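Local coordinates for protein peptidoglycan D,D-transpeptidase PbpA (Mycobacterium tuberculosis, PDB 3UPP) that probably cross-links peptidoglycan strands of the cell wall as a penicillin-sensitive serine D,D-transpeptidase and takes part in setting cell length, at residues M334-V339 with Y356-A361; G131-L136 with V427-E432. All blocks are in the same frame, centred on the assembly; numbering follows the deposited sequence.

Interaction 1: M334-V339 with Y356-A361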
ATOM      1  N   MET A 334       0.603 -13.569  -3.987  1.00 52.99           N
ATOM      2  CA  MET A 334      -0.419 -13.497  -5.014  1.00 53.35           C
ATOM      3  C   MET A 334      -0.267 -12.159  -5.718  1.00 52.96           C
ATOM      4  O   MET A 334       0.065 -11.161  -5.098  1.00 52.69           O
ATOM      5  CB  MET A 334      -1.818 -13.642  -4.411  1.00 53.26           C
ATOM      6  CG  MET A 334      -2.069 -14.966  -3.687  1.00 54.63           C
ATOM      7  SD  MET A 334      -1.680 -16.439  -4.672  1.00 56.10           S
ATOM      8  CE  MET A 334      -3.102 -16.519  -5.758  1.00 55.73           C
ATOM      9  N   ARG A 335      -0.495 -12.157  -7.021  1.00 53.52           N
ATOM     10  CA  ARG A 335      -0.395 -10.969  -7.836  1.00 53.12           C
ATOM     11  C   ARG A 335      -1.553 -10.053  -7.462  1.00 52.29           C
ATOM     12  O   ARG A 335      -2.714 -10.460  -7.580  1.00 52.46           O
ATOM     13  CB  ARG A 335      -0.497 -11.366  -9.304  1.00 53.98           C
ATOM     14  CG  ARG A 335      -0.450 -10.212 -10.264  1.00 56.58           C
ATOM     15  CD  ARG A 335      -1.465 -10.389 -11.363  1.00 60.97           C
ATOM     16  NE  ARG A 335      -1.525  -9.198 -12.204  1.00 65.05           N
ATOM     17  CZ  ARG A 335      -1.075  -9.101 -13.459  1.00 66.52           C
ATOM     18  NH1 ARG A 335      -0.520 -10.141 -14.080  1.00 65.57           N
ATOM     19  NH2 ARG A 335      -1.200  -7.942 -14.099  1.00 66.64           N
ATOM     20  N   PRO A 336      -1.244  -8.824  -6.985  1.00 51.10           N
ATOM     21  CA  PRO A 336      -2.303  -7.922  -6.567  1.00 50.36           C
ATOM     22  C   PRO A 336      -3.104  -7.365  -7.755  1.00 50.12           C
ATOM     23  O   PRO A 336      -2.535  -7.047  -8.809  1.00 50.34           O
ATOM     24  CB  PRO A 336      -1.554  -6.817  -5.825  1.00 49.97           C
ATOM     25  CG  PRO A 336      -0.186  -6.861  -6.334  1.00 49.88           C
ATOM     26  CD  PRO A 336       0.095  -8.237  -6.795  1.00 50.56           C
ATOM     27  N   TYR A 337      -4.420  -7.278  -7.584  1.00 49.24           N
ATOM     28  CA  TYR A 337      -5.283  -6.730  -8.618  1.00 48.35           C
ATOM     29  C   TYR A 337      -6.417  -5.941  -8.017  1.00 48.32           C
ATOM     30  O   TYR A 337      -6.915  -6.268  -6.917  1.00 48.67           O
ATOM     31  CB  TYR A 337      -5.823  -7.824  -9.533  1.00 48.29           C
ATOM     32  CG  TYR A 337      -6.722  -8.848  -8.876  1.00 47.49           C
ATOM     33  CD1 TYR A 337      -8.099  -8.825  -9.096  1.00 45.81           C
ATOM     34  CD2 TYR A 337      -6.194  -9.860  -8.048  1.00 46.18           C
ATOM     35  CE1 TYR A 337      -8.940  -9.773  -8.516  1.00 46.11           C
ATOM     36  CE2 TYR A 337      -7.028 -10.812  -7.453  1.00 46.33           C
ATOM     37  CZ  TYR A 337      -8.398 -10.761  -7.694  1.00 47.85           C
ATOM     38  OH  TYR A 337      -9.237 -11.698  -7.135  1.00 48.23           O
ATOM     39  N   LEU A 338      -6.812  -4.902  -8.754  1.00 47.88           N
ATOM     40  CA  LEU A 338      -7.820  -3.954  -8.328  1.00 47.67           C
ATOM     41  C   LEU A 338      -9.186  -4.182  -8.982  1.00 48.92           C
ATOM     42  O   LEU A 338     -10.210  -3.708  -8.468  1.00 48.79           O
ATOM     43  CB  LEU A 338      -7.328  -2.525  -8.594  1.00 47.15           C
ATOM     44  CG  LEU A 338      -8.208  -1.380  -8.092  1.00 46.62           C
ATOM     45  CD1 LEU A 338      -8.469  -1.522  -6.583  1.00 47.21           C
ATOM     46  CD2 LEU A 338      -7.595  -0.025  -8.403  1.00 46.26           C
ATOM     47  N   VAL A 339      -9.198  -4.890 -10.119  1.00 50.01           N
ATOM     48  CA  VAL A 339     -10.431  -5.149 -10.880  1.00 51.08           C
ATOM     49  C   VAL A 339     -10.894  -6.599 -10.747  1.00 52.49           C
ATOM     50  O   VAL A 339     -10.240  -7.516 -11.251  1.00 52.97           O
ATOM     51  CB  VAL A 339     -10.288  -4.756 -12.395  1.00 51.08           C
ATOM     52  CG1 VAL A 339     -11.573  -5.049 -13.170  1.00 50.79           C
ATOM     53  CG2 VAL A 339      -9.934  -3.288 -12.525  1.00 50.68           C
ATOM     54  N   TYR A 356      -3.538 -15.528  -9.298  1.00 72.47           N
ATOM     55  CA  TYR A 356      -2.370 -16.341  -9.657  1.00 72.42           C
ATOM     56  C   TYR A 356      -1.146 -16.069  -8.782  1.00 70.99           C
ATOM     57  O   TYR A 356      -0.937 -14.945  -8.307  1.00 69.93           O
ATOM     58  CB  TYR A 356      -2.067 -16.317 -11.177  1.00 73.43           C
ATOM     59  CG  TYR A 356      -1.147 -15.234 -11.709  1.00 73.30           C
ATOM     60  CD1 TYR A 356      -1.655 -14.189 -12.492  1.00 74.96           C
ATOM     61  CD2 TYR A 356       0.238 -15.284 -11.487  1.00 72.94           C
ATOM     62  CE1 TYR A 356      -0.809 -13.190 -13.023  1.00 74.84           C
ATOM     63  CE2 TYR A 356       1.096 -14.298 -11.992  1.00 73.46           C
ATOM     64  CZ  TYR A 356       0.568 -13.248 -12.764  1.00 74.54           C
ATOM     65  OH  TYR A 356       1.403 -12.268 -13.276  1.00 72.96           O
ATOM     66  N   GLN A 357      -0.359 -17.119  -8.557  1.00 70.41           N
ATOM     67  CA  GLN A 357       0.765 -17.064  -7.630  1.00 69.24           C
ATOM     68  C   GLN A 357       2.001 -16.558  -8.333  1.00 68.26           C
ATOM     69  O   GLN A 357       2.604 -17.255  -9.137  1.00 68.92           O
ATOM     70  CB  GLN A 357       1.026 -18.434  -7.009  1.00 69.98           C
ATOM     71  CG  GLN A 357      -0.236 -19.139  -6.578  1.00 71.23           C
ATOM     72  CD  GLN A 357       0.031 -20.426  -5.851  1.00 73.41           C
ATOM     73  OE1 GLN A 357       1.137 -20.977  -5.909  1.00 73.93           O
ATOM     74  NE2 GLN A 357      -0.989 -20.925  -5.153  1.00 73.88           N
ATOM     75  N   GLN A 358       2.362 -15.324  -8.030  1.00 66.77           N
ATOM     76  CA  GLN A 358       3.482 -14.678  -8.668  1.00 66.07           C
ATOM     77  C   GLN A 358       4.758 -15.469  -8.400  1.00 66.15           C
ATOM     78  O   GLN A 358       5.530 -15.734  -9.323  1.00 66.52           O
ATOM     79  CB  GLN A 358       3.597 -13.250  -8.154  1.00 65.15           C
ATOM     80  CG  GLN A 358       3.798 -12.235  -9.247  1.00 66.13           C
ATOM     81  CD  GLN A 358       3.289 -10.862  -8.866  1.00 65.74           C
ATOM     82  OE1 GLN A 358       3.264 -10.492  -7.686  1.00 65.65           O
ATOM     83  NE2 GLN A 358       2.883 -10.090  -9.869  1.00 66.15           N
ATOM     84  N   ARG A 359       4.953 -15.860  -7.137  1.00 65.59           N
ATOM     85  CA  ARG A 359       6.135 -16.608  -6.704  1.00 65.61           C
ATOM     86  C   ARG A 359       6.074 -17.030  -5.237  1.00 64.60           C
ATOM     87  O   ARG A 359       5.163 -16.638  -4.493  1.00 64.29           O
ATOM     88  CB  ARG A 359       7.411 -15.785  -6.919  1.00 65.81           C
ATOM     89  CG  ARG A 359       7.542 -14.581  -6.004  1.00 66.25           C
ATOM     90  CD  ARG A 359       8.435 -13.539  -6.625  1.00 69.71           C
ATOM     91  NE  ARG A 359       7.725 -12.265  -6.712  1.00 72.38           N
ATOM     92  CZ  ARG A 359       8.085 -11.241  -7.481  1.00 73.48           C
ATOM     93  NH1 ARG A 359       9.174 -11.310  -8.252  1.00 73.84           N
ATOM     94  NH2 ARG A 359       7.348 -10.140  -7.466  1.00 73.02           N
ATOM     95  N   ARG A 360       7.070 -17.822  -4.840  1.00 63.59           N
ATOM     96  CA  ARG A 360       7.309 -18.159  -3.445  1.00 61.94           C
ATOM     97  C   ARG A 360       8.514 -17.360  -2.941  1.00 60.71           C
ATOM     98  O   ARG A 360       9.632 -17.519  -3.450  1.00 60.68           O
ATOM     99  CB  ARG A 360       7.537 -19.665  -3.287  1.00 62.60           C
ATOM    100  CG  ARG A 360       7.821 -20.073  -1.862  1.00 61.81           C
ATOM    101  CD  ARG A 360       7.755 -21.563  -1.639  1.00 61.19           C
ATOM    102  NE  ARG A 360       6.389 -22.083  -1.493  1.00 60.73           N
ATOM    103  CZ  ARG A 360       5.619 -21.926  -0.417  1.00 59.12           C
ATOM    104  NH1 ARG A 360       4.408 -22.463  -0.386  1.00 58.61           N
ATOM    105  NH2 ARG A 360       6.038 -21.214   0.618  1.00 57.97           N
ATOM    106  N   ALA A 361       8.270 -16.489  -1.956  1.00 58.94           N
ATOM    107  CA  ALA A 361       9.317 -15.660  -1.351  1.00 57.13           C
ATOM    108  C   ALA A 361      10.142 -16.447  -0.321  1.00 56.58           C
ATOM    109  O   ALA A 361      11.377 -16.449  -0.356  1.00 56.58           O
ATOM    110  CB  ALA A 361       8.708 -14.430  -0.714  1.00 56.00           C
TER
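Met-334 and Gln-357 face each other as an antiparallel, non-hydrogen-bonded pair, with 4.6 Å between their CA atoms and both side chains on one face of the ribbon. One residue further, the amide N of Arg-335 gives a nearly straight hydrogen bond to Tyr-356 O at 3.1 Å, and there the pairing ends as 334-339 turns away. On the shared face the chain of Met-334 bends at chi2 and chi3 (-52° and -77°), which carries SD to 3.6 Å from Gln-357 CG and lays CE against the carbonyl group of Tyr-356; a flexible thioether suits such a bent path over backbone. The ribbon, strand 332-334 with strand 357-360, lies at the surface of the transpeptidase domain; Gln-358 and Thr-333 are hydrogen-bonded through their backbones, so the Met-334 pair has a bond on each side. Arg-335 runs from CB, in a CH-pi contact 4.1 Å from the Tyr-356 ring centroid, outward past CE1 to OH, with guanidinium and ring planes 71° apart. NH1 makes only a weak, bent hydrogen bond to Tyr-356 OH at 3.0 Å, while NH2 is bonded to Pro-284 O, so the methylenes serve the ring and the charged end polar oxygens. The Gln-358 side chain crosses Arg-335 at a slant, its NE2 3.4 Å from Arg-335 CG and its OE1 near Pro-336 CD; a long, flat amide can cover methylenes yet stay polar.

Interaction 2: G131-L136 with V427-E432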
ATOM      1  N   GLY A 131      -0.308  10.437   3.619  1.00 49.27           N
ATOM      2  CA  GLY A 131       0.236   9.078   3.392  1.00 47.75           C
ATOM      3  C   GLY A 131      -0.678   8.099   2.680  1.00 46.72           C
ATOM      4  O   GLY A 131      -1.504   8.504   1.878  1.00 46.93           O
ATOM      5  N   ALA A 132      -0.537   6.806   2.984  1.00 45.78           N
ATOM      6  CA  ALA A 132      -1.281   5.744   2.287  1.00 44.59           C
ATOM      7  C   ALA A 132      -1.731   4.614   3.202  1.00 44.02           C
ATOM      8  O   ALA A 132      -1.070   4.303   4.188  1.00 44.13           O
ATOM      9  CB  ALA A 132      -0.440   5.172   1.142  1.00 43.97           C
ATOM     10  N   VAL A 133      -2.866   4.010   2.862  1.00 43.36           N
ATOM     11  CA  VAL A 133      -3.287   2.734   3.446  1.00 43.12           C
ATOM     12  C   VAL A 133      -3.621   1.751   2.304  1.00 43.04           C
ATOM     13  O   VAL A 133      -4.363   2.085   1.381  1.00 42.85           O
ATOM     14  CB  VAL A 133      -4.499   2.885   4.394  1.00 43.40           C
ATOM     15  CG1 VAL A 133      -4.953   1.525   4.956  1.00 42.68           C
ATOM     16  CG2 VAL A 133      -4.184   3.853   5.532  1.00 44.35           C
ATOM     17  N   VAL A 134      -3.029   0.559   2.363  1.00 43.10           N
ATOM     18  CA  VAL A 134      -3.299  -0.520   1.411  1.00 42.68           C
ATOM     19  C   VAL A 134      -3.716  -1.733   2.218  1.00 42.82           C
ATOM     20  O   VAL A 134      -3.072  -2.069   3.204  1.00 42.98           O
ATOM     21  CB  VAL A 134      -2.039  -0.890   0.596  1.00 42.64           C
ATOM     22  CG1 VAL A 134      -2.330  -2.022  -0.388  1.00 42.94           C
ATOM     23  CG2 VAL A 134      -1.466   0.316  -0.134  1.00 41.70           C
ATOM     24  N   ALA A 135      -4.802  -2.374   1.818  1.00 42.72           N
ATOM     25  CA  ALA A 135      -5.226  -3.624   2.437  1.00 43.13           C
ATOM     26  C   ALA A 135      -5.364  -4.675   1.339  1.00 43.38           C
ATOM     27  O   ALA A 135      -5.910  -4.384   0.261  1.00 43.53           O
ATOM     28  CB  ALA A 135      -6.541  -3.442   3.197  1.00 42.96           C
ATOM     29  N   LEU A 136      -4.841  -5.874   1.607  1.00 43.62           N
ATOM     30  CA  LEU A 136      -4.845  -6.993   0.655  1.00 43.95           C
ATOM     31  C   LEU A 136      -5.556  -8.196   1.243  1.00 44.77           C
ATOM     32  O   LEU A 136      -5.576  -8.365   2.466  1.00 46.02           O
ATOM     33  CB  LEU A 136      -3.409  -7.413   0.293  1.00 43.41           C
ATOM     34  CG  LEU A 136      -2.466  -6.352  -0.280  1.00 41.96           C
ATOM     35  CD1 LEU A 136      -1.088  -6.917  -0.457  1.00 39.19           C
ATOM     36  CD2 LEU A 136      -2.993  -5.793  -1.593  1.00 41.13           C
ATOM     37  N   VAL A 427      -2.360  -5.452   5.853  1.00 43.67           N
ATOM     38  CA  VAL A 427      -2.358  -4.011   5.625  1.00 42.33           C
ATOM     39  C   VAL A 427      -0.953  -3.451   5.660  1.00 41.57           C
ATOM     40  O   VAL A 427      -0.071  -4.031   6.293  1.00 41.39           O
ATOM     41  CB  VAL A 427      -3.264  -3.239   6.646  1.00 42.38           C
ATOM     42  CG1 VAL A 427      -4.683  -3.761   6.600  1.00 42.14           C
ATOM     43  CG2 VAL A 427      -2.696  -3.318   8.081  1.00 42.36           C
ATOM     44  N   ALA A 428      -0.754  -2.344   4.949  1.00 40.75           N
ATOM     45  CA  ALA A 428       0.347  -1.438   5.216  1.00 40.83           C
ATOM     46  C   ALA A 428      -0.250  -0.047   5.422  1.00 41.40           C
ATOM     47  O   ALA A 428      -1.167   0.344   4.704  1.00 42.13           O
ATOM     48  CB  ALA A 428       1.368  -1.435   4.092  1.00 40.30           C
ATOM     49  N   VAL A 429       0.237   0.655   6.445  1.00 41.74           N
ATOM     50  CA  VAL A 429      -0.100   2.046   6.725  1.00 41.79           C
ATOM     51  C   VAL A 429       1.206   2.826   6.677  1.00 41.90           C
ATOM     52  O   VAL A 429       2.160   2.507   7.378  1.00 42.38           O
ATOM     53  CB  VAL A 429      -0.742   2.233   8.144  1.00 42.28           C
ATOM     54  CG1 VAL A 429      -0.959   3.690   8.462  1.00 41.66           C
ATOM     55  CG2 VAL A 429      -2.056   1.474   8.258  1.00 42.81           C
ATOM     56  N   LEU A 430       1.246   3.829   5.820  1.00 42.24           N
ATOM     57  CA  LEU A 430       2.342   4.774   5.775  1.00 42.50           C
ATOM     58  C   LEU A 430       1.771   6.131   6.174  1.00 43.40           C
ATOM     59  O   LEU A 430       0.863   6.638   5.531  1.00 43.82           O
ATOM     60  CB  LEU A 430       2.961   4.816   4.367  1.00 41.33           C
ATOM     61  CG  LEU A 430       4.131   5.765   4.073  1.00 40.81           C
ATOM     62  CD1 LEU A 430       3.636   7.071   3.499  1.00 39.53           C
ATOM     63  CD2 LEU A 430       5.075   6.011   5.262  1.00 39.69           C
ATOM     64  N   VAL A 431       2.271   6.692   7.260  1.00 44.22           N
ATOM     65  CA  VAL A 431       1.927   8.050   7.621  1.00 45.33           C
ATOM     66  C   VAL A 431       3.162   8.846   7.237  1.00 46.59           C
ATOM     67  O   VAL A 431       4.232   8.726   7.866  1.00 46.75           O
ATOM     68  CB  VAL A 431       1.525   8.186   9.111  1.00 45.52           C
ATOM     69  CG1 VAL A 431       1.442   9.635   9.523  1.00 44.99           C
ATOM     70  CG2 VAL A 431       0.192   7.502   9.366  1.00 45.00           C
ATOM     71  N   GLU A 432       3.016   9.603   6.157  1.00 47.45           N
ATOM     72  CA  GLU A 432       4.123  10.305   5.540  1.00 49.42           C
ATOM     73  C   GLU A 432       4.486  11.522   6.390  1.00 51.42           C
ATOM     74  O   GLU A 432       3.610  12.315   6.772  1.00 51.72           O
ATOM     75  CB  GLU A 432       3.761  10.719   4.110  1.00 49.01           C
ATOM     76  CG  GLU A 432       4.916  11.342   3.361  1.00 50.81           C
ATOM     77  CD  GLU A 432       4.525  11.906   2.020  1.00 52.05           C
ATOM     78  OE1 GLU A 432       5.085  12.946   1.626  1.00 54.31           O
ATOM     79  OE2 GLU A 432       3.668  11.313   1.345  1.00 52.67           O
TER
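Four backbone hydrogen bonds join Ala-132 to Leu-430 and Val-134 to Ala-428, a pair of bonds for each couple, across antiparallel strands whose axes run 4.8 Å apart. Leu-430 can be followed outward. Its CB lies 4.1 Å from Ala-132 O, CG stands anti to the backbone N (chi1 179°), and CD1 reaches Gly-131 CA at 3.9 Å; the side chain also touches Tyr-189, His-411 and Trp-413. Gly-131 has backbone angles (phi 148°, psi -150°) that suit glycine, and with no side chain its CA can approach Leu-430 O to 3.3 Å in a CA-H...O contact. On the other face, Val-133 CG2 and Val-429 CG2 lie side by side at 4.2 Å, and Ala-135 CB meets Val-427 CG1 at 3.9 Å. Val-133, Val-427 and Val-429 pack against helix 442-457. The small Ala-132 and Ala-428 instead face helix 317-328, allowing it to come close. These are inner strands of the five-stranded antiparallel sheet of the penicillin-binding transpeptidase fold. Glu-432 OE2 forms a salt bridge with Arg-183 and a hydrogen bond with Tyr-189 OH. With the paired amides and carbonyls bonded to one another and branched aliphatic groups on both faces, the strands can lie buried between helices at little polar cost.

In the fold
Following the chain from the N terminus, 131-136 enters the five-stranded sheet first and 290 residues separate it from its partner 427-432, so interaction 2 closes a loop that holds most of the transpeptidase domain, including the probable acyl-ester serine Ser-193. Interaction 1 is nested inside that loop: 334-339 and 356-361 are joined after only 16 intervening residues, which hold the rest of strand 339-343 and strand 349-352, the end of the mixed sheet shared with the N-terminal strands. The first contact is thus a short closure at the surface, the second a long-range one in the core. Their centres are 18 Å apart and they do not touch, but Glu-322 of helix 317-328 bridges them, touching Pro-336 and Gln-358 of interaction 1 and Leu-136 of interaction 2.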